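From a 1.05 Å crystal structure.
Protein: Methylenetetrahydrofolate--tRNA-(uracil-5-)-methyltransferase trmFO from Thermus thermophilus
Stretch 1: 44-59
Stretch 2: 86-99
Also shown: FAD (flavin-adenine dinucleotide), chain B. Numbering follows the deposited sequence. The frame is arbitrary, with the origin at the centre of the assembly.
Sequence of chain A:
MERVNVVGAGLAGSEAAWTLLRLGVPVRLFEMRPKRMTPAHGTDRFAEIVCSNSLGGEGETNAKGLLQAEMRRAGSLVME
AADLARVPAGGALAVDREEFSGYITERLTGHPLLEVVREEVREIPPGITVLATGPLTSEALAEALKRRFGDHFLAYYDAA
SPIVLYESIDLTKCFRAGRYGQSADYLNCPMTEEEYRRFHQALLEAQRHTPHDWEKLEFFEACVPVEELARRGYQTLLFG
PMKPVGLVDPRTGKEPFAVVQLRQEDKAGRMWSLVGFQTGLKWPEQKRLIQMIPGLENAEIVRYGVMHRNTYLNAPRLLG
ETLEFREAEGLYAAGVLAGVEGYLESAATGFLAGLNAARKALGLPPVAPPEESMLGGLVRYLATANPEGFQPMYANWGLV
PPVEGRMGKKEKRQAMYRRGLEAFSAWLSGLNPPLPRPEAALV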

# COMPACT_ATOMS: atom_id res chain seq x y z
N ASP A 44 17.21 -18.07 3.18
CA ASP A 44 16.15 -19.03 3.46
C ASP A 44 15.23 -18.57 4.60
O ASP A 44 14.35 -19.32 5.02
CB ASP A 44 16.75 -20.41 3.78
CG ASP A 44 17.59 -20.40 5.05
OD1 ASP A 44 17.66 -19.36 5.73
OD2 ASP A 44 18.19 -21.45 5.37
N ARG A 45 15.44 -17.35 5.08
CA ARG A 45 14.78 -16.86 6.28
C ARG A 45 13.37 -16.38 6.02
O ARG A 45 13.08 -15.80 4.98
CB ARG A 45 15.58 -15.71 6.89
CG ARG A 45 16.95 -16.09 7.39
CD ARG A 45 16.89 -16.67 8.79
NE ARG A 45 18.22 -16.86 9.36
CZ ARG A 45 18.94 -15.90 9.93
NH1 ARG A 45 20.14 -16.18 10.42
NH2 ARG A 45 18.46 -14.67 10.02
N PHE A 46 12.49 -16.59 7.00
CA PHE A 46 11.17 -15.99 6.95
C PHE A 46 11.29 -14.50 7.21
O PHE A 46 12.10 -14.06 8.03
CB PHE A 46 10.24 -16.62 7.99
CG PHE A 46 10.13 -18.12 7.90
CD1 PHE A 46 10.39 -18.79 6.71
CD2 PHE A 46 9.72 -18.86 9.00
CE1 PHE A 46 10.28 -20.18 6.63
CE2 PHE A 46 9.61 -20.24 8.93
CZ PHE A 46 9.89 -20.89 7.75
N ALA A 47 10.47 -13.72 6.50
CA ALA A 47 10.42 -12.28 6.67
C ALA A 47 11.76 -11.61 6.40
O ALA A 47 12.13 -10.62 7.03
CB ALA A 47 9.88 -11.91 8.05
N GLU A 48 12.49 -12.14 5.43
CA GLU A 48 13.69 -11.48 4.94
C GLU A 48 13.35 -10.07 4.46
O GLU A 48 12.38 -9.87 3.73
CB GLU A 48 14.31 -12.28 3.79
CG GLU A 48 15.48 -11.58 3.12
CD GLU A 48 16.14 -12.39 2.00
OE1 GLU A 48 15.91 -13.62 1.91
OE2 GLU A 48 16.90 -11.79 1.22
N ILE A 49 14.17 -9.11 4.89
CA ILE A 49 14.05 -7.73 4.47
C ILE A 49 14.94 -7.53 3.25
O ILE A 49 16.16 -7.65 3.35
CB ILE A 49 14.51 -6.79 5.61
CG1 ILE A 49 13.60 -6.94 6.83
CG2 ILE A 49 14.58 -5.34 5.13
CD1 ILE A 49 12.26 -6.24 6.68
N VAL A 50 14.34 -7.27 2.09
CA VAL A 50 15.12 -7.30 0.85
C VAL A 50 15.81 -5.98 0.48
O VAL A 50 16.70 -5.97 -0.36
CB VAL A 50 14.30 -7.81 -0.36
CG1 VAL A 50 13.80 -9.22 -0.10
CG2 VAL A 50 13.16 -6.86 -0.67
N CYS A 51 15.42 -4.88 1.11
CA CYS A 51 16.01 -3.59 0.75
C CYS A 51 16.33 -2.75 1.99
O CYS A 51 17.11 -3.18 2.84
CB CYS A 51 15.07 -2.82 -0.19
SG CYS A 51 15.86 -1.52 -1.15
N SER A 52 15.76 -1.56 2.08
CA SER A 52 16.01 -0.69 3.23
C SER A 52 15.65 -1.40 4.53
O SER A 52 14.74 -2.22 4.55
CB SER A 52 15.21 0.61 3.12
OG SER A 52 15.27 1.34 4.34
N ASN A 53 16.36 -1.08 5.61
CA ASN A 53 16.05 -1.69 6.89
C ASN A 53 15.10 -0.85 7.75
O ASN A 53 14.90 -1.14 8.93
CB ASN A 53 17.33 -2.02 7.66
CG ASN A 53 18.08 -0.79 8.11
OD1 ASN A 53 17.96 0.28 7.52
ND2 ASN A 53 18.87 -0.94 9.17
N SER A 54 14.50 0.17 7.15
CA SER A 54 13.55 1.02 7.88
C SER A 54 12.12 0.52 7.78
O SER A 54 11.64 0.16 6.70
CB SER A 54 13.61 2.45 7.36
OG SER A 54 12.60 3.23 7.98
N LEU A 55 11.43 0.51 8.92
CA LEU A 55 10.01 0.18 8.98
C LEU A 55 9.14 1.43 9.05
O LEU A 55 7.92 1.32 9.20
CB LEU A 55 9.72 -0.74 10.17
CG LEU A 55 10.41 -2.11 10.17
CD1 LEU A 55 9.99 -2.91 11.39
CD2 LEU A 55 10.10 -2.87 8.90
N GLY A 56 9.75 2.60 8.97
CA GLY A 56 9.02 3.86 8.94
C GLY A 56 9.27 4.73 10.16
O GLY A 56 9.76 4.26 11.19
N GLY A 57 8.92 6.01 10.04
CA GLY A 57 9.05 6.94 11.14
C GLY A 57 8.20 6.55 12.34
O GLY A 57 7.06 6.12 12.19
N GLU A 58 8.75 6.74 13.54
CA GLU A 58 8.11 6.31 14.78
C GLU A 58 7.23 7.37 15.43
O GLU A 58 6.40 7.05 16.29
CB GLU A 58 9.17 5.95 15.82
CG GLU A 58 9.91 4.66 15.59
CD GLU A 58 10.61 4.22 16.85
OE1 GLU A 58 11.68 4.78 17.18
OE2 GLU A 58 10.07 3.32 17.54
N GLY A 59 7.44 8.62 15.06
CA GLY A 59 6.78 9.72 15.74
C GLY A 59 5.26 9.67 15.74
O GLY A 59 4.65 9.03 14.88
PA FAD B . 7.54 -10.85 0.56
O1A FAD B . 8.29 -10.70 -0.73
O2A FAD B . 8.19 -10.35 1.82
O5B FAD B . 7.15 -12.38 0.82
C5B FAD B . 6.60 -13.18 -0.20
C4B FAD B . 7.14 -14.59 -0.01
O4B FAD B . 6.45 -15.48 -0.88
C3B FAD B . 8.62 -14.69 -0.38
O3B FAD B . 9.35 -15.29 0.67
C2B FAD B . 8.63 -15.54 -1.64
O2B FAD B . 9.78 -16.36 -1.79
C1B FAD B . 7.38 -16.38 -1.46
N9A FAD B . 6.72 -16.90 -2.67
C8A FAD B . 6.40 -16.22 -3.81
N7A FAD B . 5.71 -17.04 -4.63
C5A FAD B . 5.58 -18.24 -4.00
C6A FAD B . 4.98 -19.44 -4.36
N6A FAD B . 4.20 -19.56 -5.44
N1A FAD B . 5.03 -20.48 -3.47
C2A FAD B . 5.68 -20.37 -2.27
N3A FAD B . 6.28 -19.19 -1.90
C4A FAD B . 6.22 -18.16 -2.78
N1 FAD B . 9.21 -2.11 1.37
C2 FAD B . 9.54 -1.16 2.30
O2 FAD B . 8.76 -0.86 3.21
N3 FAD B . 10.77 -0.53 2.21
C4 FAD B . 11.69 -0.83 1.22
O4 FAD B . 12.78 -0.25 1.17
C4X FAD B . 11.33 -1.80 0.28
N5 FAD B . 12.20 -2.14 -0.73
C5X FAD B . 11.84 -3.11 -1.64
C6 FAD B . 12.72 -3.45 -2.66
C7 FAD B . 12.38 -4.41 -3.60
C7M FAD B . 13.34 -4.77 -4.70
C8 FAD B . 11.15 -5.05 -3.51
C8M FAD B . 10.77 -6.10 -4.51
C9 FAD B . 10.26 -4.71 -2.49
C9A FAD B . 10.60 -3.74 -1.55
N10 FAD B . 9.70 -3.39 -0.54
C10 FAD B . 10.09 -2.43 0.37
C1' FAD B . 8.22 -3.53 -0.79
C2' FAD B . 7.50 -4.46 0.21
O2' FAD B . 7.13 -3.79 1.40
C3' FAD B . 8.31 -5.72 0.51
O3' FAD B . 8.41 -6.44 -0.70
C4' FAD B . 7.67 -6.61 1.58
O4' FAD B . 8.61 -7.60 1.93
C5' FAD B . 6.35 -7.22 1.11
O5' FAD B . 5.95 -8.23 2.01
P FAD B . 5.15 -9.50 1.46
O1P FAD B . 3.93 -9.07 0.72
O2P FAD B . 4.97 -10.42 2.61
O3P FAD B . 6.13 -10.13 0.35
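Stretch 2 86-99: RVPAGGALAVDREE

A short antiparallel pairing is often extended by side chains at its ends, and the segment 86–99 laid on 44–59 illustrates the point. Strand 92–95 runs against strand 54–57 with 171° between their N-to-C directions and a closest axial approach of 4.5 Å. Ser-54 faces Ala-94, their CA atoms 4.1 Å apart, whereas Gly-57 faces Ala-92 with CA atoms 4.0 Å apart; the register slips by one residue between these pairs, a beta bulge. Across it, Leu-55 N donates to Leu-93 O (2.7 Å) and Leu-93 N to Gly-56 O (3.0 Å). Gly-56 adopts phi/psi of 115/163°, where a CB would be jammed against the preceding carbonyl oxygen.

Three residues cover the most surface. Asn-53, just before the first strand, uses both backbone and side chain: its O accepts from Val-95 N (3.0 Å), and its ND2 donates to Val-95 O (2.9 Å), so the side-chain ND2 supplies the donor that closes this pair of bonds with Val-95. Over its CB lies one face of the Arg-97 guanidinium, with Asn-53 CB 3.7 Å from Arg-97 CZ. Arg-97 belongs to the helix that begins after the capping residue Asp-96; its extended side chain reaches back so that NE and NH2 each donate to Cys-51 O, both at 2.9 Å. A single carbonyl thus receives a forked bond near the guanidinium plane.

At the other end, Glu-58 continues the pairing through its N, which donates to Gly-91 O (3.1 Å) in the type I' turn from Ala-89 to Ala-92. Its CG rests 3.7 Å from Leu-93 CB, and its carboxylate meets Arg-86 in a two-pronged salt bridge, Glu-58 OE1 to Arg-86 NH2 at 2.9 Å and Glu-58 OE2 to Arg-86 NH1 at 2.8 Å.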

# COMPACT_ATOMS: atom_id res chain seq x y z
N ARG A 86 16.27 -3.53 16.94
CA ARG A 86 16.36 -2.09 16.71
C ARG A 86 17.79 -1.59 16.54
O ARG A 86 18.66 -1.92 17.34
CB ARG A 86 15.70 -1.34 17.88
CG ARG A 86 15.75 0.16 17.75
CD ARG A 86 15.35 0.84 19.05
NE ARG A 86 13.91 0.84 19.30
CZ ARG A 86 13.07 1.72 18.77
NH1 ARG A 86 11.78 1.67 19.06
NH2 ARG A 86 13.52 2.64 17.93
N VAL A 87 18.02 -0.79 15.49
CA VAL A 87 19.29 -0.08 15.29
C VAL A 87 19.02 1.41 15.01
O VAL A 87 17.93 1.76 14.56
CB VAL A 87 20.12 -0.68 14.13
CG1 VAL A 87 20.49 -2.13 14.42
CG2 VAL A 87 19.37 -0.56 12.82
N PRO A 88 20.00 2.29 15.27
CA PRO A 88 19.76 3.73 15.08
C PRO A 88 19.46 4.15 13.64
O PRO A 88 20.11 3.67 12.71
CB PRO A 88 21.09 4.36 15.54
CG PRO A 88 21.70 3.36 16.45
CD PRO A 88 21.30 2.02 15.91
N ALA A 89 18.49 5.05 13.46
CA ALA A 89 18.08 5.50 12.13
C ALA A 89 17.35 6.85 12.13
O ALA A 89 16.36 7.03 11.41
CB ALA A 89 17.23 4.43 11.45
N GLY A 90 17.83 7.79 12.93
CA GLY A 90 17.38 9.17 12.89
C GLY A 90 15.89 9.46 12.95
O GLY A 90 15.41 10.38 12.28
N GLY A 91 15.16 8.70 13.76
CA GLY A 91 13.74 8.93 13.92
C GLY A 91 12.88 7.80 13.40
O GLY A 91 11.69 7.69 13.74
N ALA A 92 13.47 6.94 12.57
CA ALA A 92 12.77 5.79 12.04
C ALA A 92 13.04 4.57 12.91
O ALA A 92 14.07 4.49 13.58
CB ALA A 92 13.20 5.52 10.61
N LEU A 93 12.10 3.64 12.89
CA LEU A 93 12.33 2.32 13.43
C LEU A 93 13.04 1.52 12.35
O LEU A 93 12.48 1.27 11.29
CB LEU A 93 11.00 1.66 13.78
CG LEU A 93 11.06 0.20 14.25
CD1 LEU A 93 11.90 0.07 15.52
CD2 LEU A 93 9.66 -0.34 14.47
N ALA A 94 14.29 1.16 12.61
CA ALA A 94 15.06 0.37 11.66
C ALA A 94 15.66 -0.82 12.38
O ALA A 94 15.81 -0.81 13.61
CB ALA A 94 16.15 1.22 11.02
N VAL A 95 15.98 -1.86 11.62
CA VAL A 95 16.38 -3.13 12.19
C VAL A 95 17.68 -3.67 11.63
O VAL A 95 18.04 -3.40 10.48
CB VAL A 95 15.28 -4.20 11.99
CG1 VAL A 95 13.97 -3.74 12.59
CG2 VAL A 95 15.11 -4.53 10.50
N ASP A 96 18.37 -4.44 12.45
CA ASP A 96 19.41 -5.32 11.96
C ASP A 96 18.68 -6.43 11.20
O ASP A 96 17.92 -7.19 11.80
CB ASP A 96 20.20 -5.88 13.14
CG ASP A 96 21.31 -6.81 12.72
OD1 ASP A 96 21.03 -7.85 12.09
OD2 ASP A 96 22.48 -6.52 13.03
N ARG A 97 18.88 -6.49 9.89
CA ARG A 97 18.05 -7.36 9.05
C ARG A 97 18.17 -8.83 9.43
O ARG A 97 17.18 -9.56 9.45
CB ARG A 97 18.41 -7.17 7.57
CG ARG A 97 18.14 -5.79 6.98
CD ARG A 97 18.72 -5.74 5.57
NE ARG A 97 18.63 -4.43 4.92
CZ ARG A 97 19.52 -3.46 5.08
NH1 ARG A 97 20.55 -3.63 5.89
NH2 ARG A 97 19.37 -2.31 4.44
N GLU A 98 19.39 -9.28 9.72
CA GLU A 98 19.61 -10.68 10.06
C GLU A 98 19.03 -11.05 11.43
O GLU A 98 18.49 -12.13 11.60
CB GLU A 98 21.10 -11.02 9.99
CG GLU A 98 21.43 -12.50 10.18
CD GLU A 98 21.51 -12.90 11.65
OE1 GLU A 98 21.96 -12.07 12.47
OE2 GLU A 98 21.14 -14.05 11.97
N GLU A 99 19.15 -10.15 12.40
CA GLU A 99 18.57 -10.42 13.72
C GLU A 99 17.04 -10.42 13.65
O GLU A 99 16.37 -11.20 14.33
CB GLU A 99 19.04 -9.38 14.73
CG GLU A 99 20.47 -9.56 15.19
CD GLU A 99 20.98 -8.39 16.01
OE1 GLU A 99 20.15 -7.55 16.43
OE2 GLU A 99 22.20 -8.30 16.23
O HOH W 1 16.31 -9.92 6.63
O HOH W 2 10.28 9.88 14.70